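Local coordinates for protein UDP-N-acetylglucosamine 4,6-dehydratase (Vibrio fischeri, PDB 3PVZ) that binds NAD and is probably a lyase that removes water from the nucleotide sugar UDP-N-acetylglucosamine, at residues A50-I55 with Q61-V66. Numbering follows the deposited sequence.
Sequences AVTKEI and QKLHVV
Thr52 meets both Leu63 and Val65, and Ile55 meets Leu63, through aliphatic groups, with no flat group between them; the one ring, His64, projects from the far side of strand 62-66. Lys62 CE lies over one face of the ring, displaced from its middle, the Tyr113 and Phe94 rings meet it at about 75° and 55°, and ND1 hydrogen-bonds to the hydroxyl of Tyr113. The contact is the second half of a Rossmann beta-alpha-beta unit: helix 46-56 runs back over the sheet, nearly antiparallel to strand 62-66, and the axes of the two short segments approach to 10.1 Å. Leucine suits the place because its length carries a methyl out to side chains reaching in from the helix. With CG anti to the backbone N (chi1 169°), the Leu63 side chain slants across that of Thr52, Leu63 CD2 lying 3.8 Å from Thr52 CG2. Leu63 CD2 also lies 4.1 Å from Ile55 CG2, about one turn further along the helix. Val65, beta-branched as befits a strand, is shorter and meets threonine tip to tip, Val65 CG2 to Thr52 CG2 at 3.7 Å. Threonine's two branches divide the work: CG2 faces the strand, whereas OG1 hydrogen-bonds to Gly48 O one turn earlier.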
# COMPACT_ATOMS: atom_id res chain seq x y z
N ALA A 50 2.07 -1.98 -14.79
CA ALA A 50 2.46 -1.72 -16.17
C ALA A 50 2.89 -3.01 -16.81
O ALA A 50 2.53 -3.26 -17.96
CB ALA A 50 3.57 -0.67 -16.28
N VAL A 51 3.63 -3.83 -16.08
CA VAL A 51 4.14 -5.05 -16.70
C VAL A 51 2.97 -6.07 -16.81
O VAL A 51 2.93 -6.88 -17.75
CB VAL A 51 5.31 -5.62 -15.94
CG1 VAL A 51 4.83 -6.16 -14.57
CG2 VAL A 51 5.98 -6.72 -16.82
N THR A 52 2.00 -5.97 -15.90
CA THR A 52 0.82 -6.86 -15.93
C THR A 52 -0.00 -6.58 -17.19
O THR A 52 -0.44 -7.49 -17.89
CB THR A 52 -0.08 -6.66 -14.66
OG1 THR A 52 0.64 -7.01 -13.47
CG2 THR A 52 -1.34 -7.57 -14.74
N LYS A 53 -0.14 -5.31 -17.51
CA LYS A 53 -0.81 -4.90 -18.75
C LYS A 53 0.02 -5.36 -19.96
O LYS A 53 -0.53 -5.96 -20.86
CB LYS A 53 -1.01 -3.43 -18.78
CG LYS A 53 -1.97 -3.01 -17.68
CD LYS A 53 -2.59 -1.69 -17.93
CE LYS A 53 -1.62 -0.59 -17.72
NZ LYS A 53 -2.32 0.74 -17.92
N GLU A 54 1.33 -5.16 -19.95
CA GLU A 54 2.11 -5.67 -21.05
C GLU A 54 1.92 -7.15 -21.30
O GLU A 54 1.94 -7.59 -22.42
CB GLU A 54 3.61 -5.36 -20.92
CG GLU A 54 3.94 -3.92 -21.03
CD GLU A 54 3.55 -3.34 -22.37
OE1 GLU A 54 4.08 -3.83 -23.38
OE2 GLU A 54 2.77 -2.37 -22.42
N ILE A 55 1.71 -7.92 -20.26
CA ILE A 55 1.49 -9.35 -20.39
C ILE A 55 0.06 -9.58 -20.89
O ILE A 55 -0.19 -10.28 -21.88
CB ILE A 55 1.76 -10.10 -19.03
CG1 ILE A 55 3.20 -9.89 -18.59
CG2 ILE A 55 1.35 -11.59 -19.14
CD1 ILE A 55 3.60 -10.59 -17.19
N GLN A 61 -1.46 -17.45 -21.14
CA GLN A 61 -2.19 -18.68 -20.81
C GLN A 61 -2.72 -18.53 -19.40
O GLN A 61 -3.83 -18.93 -19.06
CB GLN A 61 -1.26 -19.87 -20.92
CG GLN A 61 -1.60 -21.04 -21.77
CD GLN A 61 -0.46 -22.08 -21.63
OE1 GLN A 61 0.02 -22.20 -20.58
NE2 GLN A 61 -0.02 -22.74 -22.68
N LYS A 62 -1.90 -17.92 -18.56
CA LYS A 62 -2.12 -17.83 -17.12
C LYS A 62 -1.41 -16.55 -16.65
O LYS A 62 -0.25 -16.33 -16.99
CB LYS A 62 -1.58 -19.06 -16.38
CG LYS A 62 -1.95 -19.08 -14.91
CD LYS A 62 -1.45 -20.29 -14.21
CE LYS A 62 -1.90 -20.35 -12.73
NZ LYS A 62 -1.17 -21.48 -12.07
N LEU A 63 -2.17 -15.72 -15.92
CA LEU A 63 -1.68 -14.53 -15.30
C LEU A 63 -2.33 -14.26 -13.95
O LEU A 63 -3.51 -13.92 -13.85
CB LEU A 63 -1.79 -13.36 -16.27
CG LEU A 63 -1.57 -11.94 -15.71
CD1 LEU A 63 -0.15 -11.90 -15.20
CD2 LEU A 63 -1.86 -10.80 -16.71
N HIS A 64 -1.53 -14.42 -12.91
CA HIS A 64 -1.98 -14.23 -11.54
C HIS A 64 -1.26 -13.04 -10.96
O HIS A 64 -0.04 -12.95 -11.06
CB HIS A 64 -1.71 -15.45 -10.69
CG HIS A 64 -2.65 -16.58 -10.93
ND1 HIS A 64 -2.67 -17.70 -10.13
CD2 HIS A 64 -3.61 -16.77 -11.87
CE1 HIS A 64 -3.61 -18.54 -10.56
NE2 HIS A 64 -4.18 -17.99 -11.64
N VAL A 65 -2.05 -12.09 -10.42
CA VAL A 65 -1.52 -10.86 -9.83
C VAL A 65 -1.70 -10.88 -8.31
O VAL A 65 -2.77 -11.18 -7.82
CB VAL A 65 -2.26 -9.62 -10.42
CG1 VAL A 65 -1.54 -8.36 -10.07
CG2 VAL A 65 -2.41 -9.78 -11.96
N VAL A 66 -0.67 -10.57 -7.56
CA VAL A 66 -0.73 -10.56 -6.08
C VAL A 66 -0.21 -9.27 -5.48
O VAL A 66 0.86 -8.82 -5.80
CB VAL A 66 0.10 -11.70 -5.56
CG1 VAL A 66 0.09 -11.74 -3.95
CG2 VAL A 66 -0.42 -13.04 -6.11